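Local coordinates for cytochrome c-552/4 domain-containing protein (Ignicoccus hospitalis KIN4/I, PDB 4QO5), which is of unknown function but binds eight c-type hemes and, as a membrane-associated multiheme cytochrome, probably carries electrons, at residues A[437-451]-A[460-472]. Sequence-based numbering, arbitrary orientation.
With CA (calcium ion), chain J.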
# COMPACT_ATOMS: atom_id res chain seq x y z
N THR A 437 5.76 23.10 -16.33
CA THR A 437 7.01 22.37 -16.12
C THR A 437 7.75 22.18 -17.43
O THR A 437 8.99 22.14 -17.45
CB THR A 437 6.80 21.01 -15.43
OG1 THR A 437 5.97 20.17 -16.24
CG2 THR A 437 6.15 21.19 -14.06
N THR A 438 7.01 22.08 -18.53
CA THR A 438 7.63 21.95 -19.84
C THR A 438 8.42 23.22 -20.21
O THR A 438 9.52 23.15 -20.76
CB THR A 438 6.60 21.62 -20.94
OG1 THR A 438 5.95 20.38 -20.62
CG2 THR A 438 7.27 21.50 -22.30
N VAL A 439 7.86 24.38 -19.88
CA VAL A 439 8.55 25.64 -20.14
C VAL A 439 9.78 25.78 -19.23
O VAL A 439 10.81 26.32 -19.65
CB VAL A 439 7.60 26.86 -19.99
CG1 VAL A 439 8.38 28.17 -20.07
CG2 VAL A 439 6.55 26.82 -21.09
N LEU A 440 9.67 25.32 -17.99
CA LEU A 440 10.83 25.29 -17.09
C LEU A 440 11.93 24.40 -17.67
O LEU A 440 13.12 24.73 -17.59
CB LEU A 440 10.44 24.82 -15.69
CG LEU A 440 9.52 25.77 -14.91
CD1 LEU A 440 9.01 25.13 -13.65
CD2 LEU A 440 10.25 27.07 -14.59
N LEU A 441 11.55 23.28 -18.27
CA LEU A 441 12.55 22.43 -18.92
C LEU A 441 13.23 23.13 -20.10
O LEU A 441 14.44 23.01 -20.28
CB LEU A 441 11.95 21.10 -19.36
CG LEU A 441 13.01 20.13 -19.91
CD1 LEU A 441 14.16 19.94 -18.93
CD2 LEU A 441 12.38 18.81 -20.22
N LEU A 442 12.45 23.86 -20.90
CA LEU A 442 13.03 24.64 -21.99
C LEU A 442 14.03 25.67 -21.45
O LEU A 442 15.04 25.96 -22.08
CB LEU A 442 11.95 25.33 -22.82
CG LEU A 442 11.05 24.42 -23.66
CD1 LEU A 442 9.94 25.23 -24.33
CD2 LEU A 442 11.86 23.66 -24.70
N LYS A 443 13.74 26.23 -20.28
CA LYS A 443 14.68 27.15 -19.63
C LYS A 443 15.95 26.43 -19.19
O LYS A 443 17.05 26.97 -19.28
CB LYS A 443 14.03 27.85 -18.44
CG LYS A 443 12.92 28.82 -18.82
CD LYS A 443 12.42 29.62 -17.62
CE LYS A 443 11.49 30.74 -18.07
NZ LYS A 443 10.63 31.27 -16.97
N ALA A 444 15.80 25.21 -18.70
CA ALA A 444 16.95 24.40 -18.28
C ALA A 444 17.86 24.10 -19.46
O ALA A 444 19.08 24.13 -19.34
CB ALA A 444 16.48 23.11 -17.63
N TRP A 445 17.26 23.80 -20.61
CA TRP A 445 18.05 23.51 -21.79
C TRP A 445 18.70 24.78 -22.32
O TRP A 445 19.85 24.76 -22.74
CB TRP A 445 17.17 22.87 -22.88
CG TRP A 445 16.78 21.46 -22.61
CD1 TRP A 445 17.46 20.54 -21.85
CD2 TRP A 445 15.61 20.80 -23.09
NE1 TRP A 445 16.77 19.35 -21.84
CE2 TRP A 445 15.63 19.48 -22.60
CE3 TRP A 445 14.53 21.20 -23.90
CZ2 TRP A 445 14.62 18.56 -22.88
CZ3 TRP A 445 13.54 20.29 -24.18
CH2 TRP A 445 13.58 18.99 -23.67
N GLN A 446 17.96 25.88 -22.28
CA GLN A 446 18.46 27.17 -22.74
C GLN A 446 19.65 27.68 -21.93
O GLN A 446 20.55 28.32 -22.48
CB GLN A 446 17.34 28.22 -22.69
CG GLN A 446 17.67 29.51 -23.42
CD GLN A 446 17.52 29.38 -24.93
OE1 GLN A 446 16.50 28.91 -25.43
NE2 GLN A 446 18.55 29.81 -25.65
N SER A 447 19.65 27.40 -20.63
CA SER A 447 20.66 27.94 -19.74
C SER A 447 21.85 27.01 -19.58
O SER A 447 22.87 27.38 -18.99
CB SER A 447 20.06 28.25 -18.36
OG SER A 447 19.85 27.06 -17.62
N GLY A 448 21.73 25.80 -20.10
CA GLY A 448 22.82 24.84 -20.05
C GLY A 448 22.84 23.97 -18.81
O GLY A 448 23.80 23.25 -18.57
N LEU A 449 21.78 24.04 -18.00
CA LEU A 449 21.69 23.17 -16.83
C LEU A 449 21.50 21.72 -17.28
O LEU A 449 21.94 20.79 -16.60
CB LEU A 449 20.55 23.61 -15.91
CG LEU A 449 20.24 22.74 -14.69
CD1 LEU A 449 21.46 22.57 -13.79
CD2 LEU A 449 19.08 23.33 -13.91
N ALA A 450 20.86 21.55 -18.43
CA ALA A 450 20.65 20.23 -19.01
C ALA A 450 20.94 20.26 -20.50
O ALA A 450 20.87 21.32 -21.12
CB ALA A 450 19.23 19.75 -18.76
N HIS A 451 21.25 19.09 -21.06
CA HIS A 451 21.63 18.95 -22.47
C HIS A 451 20.54 18.25 -23.25
O HIS A 451 19.89 17.33 -22.75
CB HIS A 451 22.94 18.15 -22.58
CG HIS A 451 23.20 17.58 -23.94
ND1 HIS A 451 22.95 16.26 -24.26
CD2 HIS A 451 23.68 18.15 -25.08
CE1 HIS A 451 23.27 16.04 -25.52
NE2 HIS A 451 23.71 17.17 -26.04
N LEU A 460 16.49 13.48 -23.90
CA LEU A 460 15.33 14.20 -23.38
C LEU A 460 15.07 13.85 -21.93
O LEU A 460 14.44 14.62 -21.21
CB LEU A 460 14.08 13.86 -24.19
CG LEU A 460 14.06 14.33 -25.64
CD1 LEU A 460 12.97 13.59 -26.41
CD2 LEU A 460 13.80 15.84 -25.66
N PHE A 461 15.58 12.69 -21.50
CA PHE A 461 15.11 12.06 -20.27
C PHE A 461 16.25 11.58 -19.37
O PHE A 461 15.99 10.85 -18.41
CB PHE A 461 14.26 10.82 -20.59
CG PHE A 461 13.14 11.07 -21.56
CD1 PHE A 461 12.09 11.92 -21.23
CD2 PHE A 461 13.11 10.42 -22.78
CE1 PHE A 461 11.06 12.14 -22.13
CE2 PHE A 461 12.10 10.63 -23.67
CZ PHE A 461 11.06 11.49 -23.34
N ASP A 462 17.48 11.97 -19.68
CA ASP A 462 18.63 11.32 -19.06
C ASP A 462 19.28 12.09 -17.91
O ASP A 462 20.24 11.61 -17.31
CB ASP A 462 19.68 10.94 -20.12
CG ASP A 462 20.24 12.14 -20.87
OD1 ASP A 462 19.76 13.27 -20.64
OD2 ASP A 462 21.14 11.95 -21.72
N GLU A 463 18.76 13.27 -17.60
CA GLU A 463 19.31 14.05 -16.50
C GLU A 463 18.26 14.34 -15.43
O GLU A 463 17.06 14.23 -15.68
CB GLU A 463 19.93 15.35 -17.00
CG GLU A 463 21.11 15.16 -17.92
CD GLU A 463 21.48 16.46 -18.63
OE1 GLU A 463 22.29 17.23 -18.08
OE2 GLU A 463 20.97 16.69 -19.75
N TYR A 464 18.72 14.72 -14.25
CA TYR A 464 17.85 14.86 -13.09
C TYR A 464 16.70 15.85 -13.28
O TYR A 464 15.55 15.50 -13.02
CB TYR A 464 18.67 15.21 -11.83
CG TYR A 464 17.83 15.27 -10.57
CD1 TYR A 464 17.23 14.12 -10.07
CD2 TYR A 464 17.63 16.46 -9.90
CE1 TYR A 464 16.46 14.16 -8.93
CE2 TYR A 464 16.85 16.51 -8.75
CZ TYR A 464 16.27 15.35 -8.27
OH TYR A 464 15.51 15.37 -7.13
N ILE A 465 16.98 17.06 -13.73
CA ILE A 465 15.89 18.03 -13.94
C ILE A 465 14.90 17.56 -15.02
O ILE A 465 13.72 17.88 -14.96
CB ILE A 465 16.40 19.46 -14.24
CG1 ILE A 465 15.25 20.47 -14.07
CG2 ILE A 465 17.02 19.54 -15.63
CD1 ILE A 465 15.68 21.91 -13.95
N GLU A 466 15.39 16.77 -15.98
CA GLU A 466 14.52 16.22 -17.01
C GLU A 466 13.59 15.16 -16.41
O GLU A 466 12.42 15.06 -16.77
CB GLU A 466 15.36 15.66 -18.17
CG GLU A 466 16.11 16.76 -18.93
CD GLU A 466 17.30 16.26 -19.75
OE1 GLU A 466 17.71 15.09 -19.59
OE2 GLU A 466 17.83 17.06 -20.54
N LYS A 467 14.11 14.40 -15.45
CA LYS A 467 13.28 13.40 -14.79
C LYS A 467 12.23 14.05 -13.89
O LYS A 467 11.14 13.51 -13.69
CB LYS A 467 14.15 12.40 -14.02
CG LYS A 467 14.97 11.48 -14.96
CD LYS A 467 16.03 10.72 -14.17
CE LYS A 467 17.15 10.20 -15.05
NZ LYS A 467 16.66 9.23 -16.06
N LEU A 468 12.55 15.22 -13.33
CA LEU A 468 11.57 15.98 -12.56
C LEU A 468 10.43 16.40 -13.48
O LEU A 468 9.26 16.32 -13.11
CB LEU A 468 12.22 17.20 -11.91
CG LEU A 468 13.24 16.89 -10.81
CD1 LEU A 468 13.77 18.20 -10.22
CD2 LEU A 468 12.60 16.04 -9.72
N TRP A 469 10.77 16.83 -14.69
CA TRP A 469 9.75 17.19 -15.66
C TRP A 469 8.88 15.97 -16.00
O TRP A 469 7.65 16.06 -15.99
CB TRP A 469 10.40 17.77 -16.90
CG TRP A 469 9.51 17.82 -18.12
CD1 TRP A 469 8.42 18.65 -18.31
CD2 TRP A 469 9.64 17.04 -19.30
NE1 TRP A 469 7.87 18.40 -19.56
CE2 TRP A 469 8.61 17.43 -20.18
CE3 TRP A 469 10.55 16.04 -19.72
CZ2 TRP A 469 8.45 16.86 -21.46
CZ3 TRP A 469 10.39 15.48 -20.97
CH2 TRP A 469 9.35 15.90 -21.83
N VAL A 470 9.51 14.83 -16.27
CA VAL A 470 8.78 13.59 -16.54
C VAL A 470 7.75 13.29 -15.44
O VAL A 470 6.58 13.02 -15.74
CB VAL A 470 9.73 12.37 -16.75
CG1 VAL A 470 8.92 11.07 -16.79
CG2 VAL A 470 10.53 12.54 -18.04
N GLU A 471 8.17 13.37 -14.18
CA GLU A 471 7.28 13.05 -13.07
C GLU A 471 6.07 13.98 -13.00
O GLU A 471 5.00 13.56 -12.58
CB GLU A 471 8.05 13.06 -11.74
CG GLU A 471 9.16 12.04 -11.75
CD GLU A 471 9.95 11.98 -10.46
OE1 GLU A 471 9.56 12.65 -9.48
OE2 GLU A 471 10.97 11.26 -10.45
N SER A 472 6.24 15.22 -13.42
CA SER A 472 5.16 16.19 -13.37
C SER A 472 3.95 15.67 -14.14
O SER A 472 2.81 15.80 -13.68
CB SER A 472 5.61 17.57 -13.87
OG SER A 472 5.76 17.60 -15.28
CA CA J . 19.48 15.54 -21.32
O HOH W 1 21.32 18.47 -15.99
O HOH W 2 21.47 14.70 -22.31
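Thr437 and Trp469 face each other across two antiparallel helices, 437-447 and 464-472, whose axes run at 168° and come within 9.6 Å. Gly448, with positive phi, is where the chain leaves the first helix; Glu463 is the N-cap of the second, and a calcium ion sits at the loop end of this antiparallel pair, between the exit of the first helix and the start of the second. Much of the packing is apolar. Ile465 sets CD1 against Ala444 CB and against Leu449 CD2 from the turn after helix 437-447, while its CG2 meets the CB of Ala450 in the same turn; the two alanines are small enough to let the branched side chain in close. Leu441, its CG anti to the backbone N (chi1 -174°), lays CD2 over one face of the Trp469 indole, 3.4 Å from CE3 and offset toward the rim. Trp469 NE1 donates to Thr438 OG1 (3.0 Å) at the edge of the ring, a hydroxyl that also bonds to Thr434 O. A leucine in place of Trp469 would probably leave Leu441 CD2 without its flat partner and cost Thr438 OG1 its indole donor. Trp445 sends NE1 within its ring plane to Glu466 OE2, 2.8 Å and nearly straight at 171°, reaching the anti side of the carboxylate. That carboxylate chelates calcium through both OE1 and OE2; the indole is a second-shell group that probably helps hold it in its orientation. Glu463 OE2 binds calcium at 2.5 Å and with its syn lone pair accepts the N-H of His451, whose carbonyl O is itself a ligand at 2.3 Å. Asp462 OD1, a water and Thr459 O complete the shell. Three carboxylates crowded together would probably repel one another without the metal; the all-oxygen site suits calcium and ties the loop to both helices.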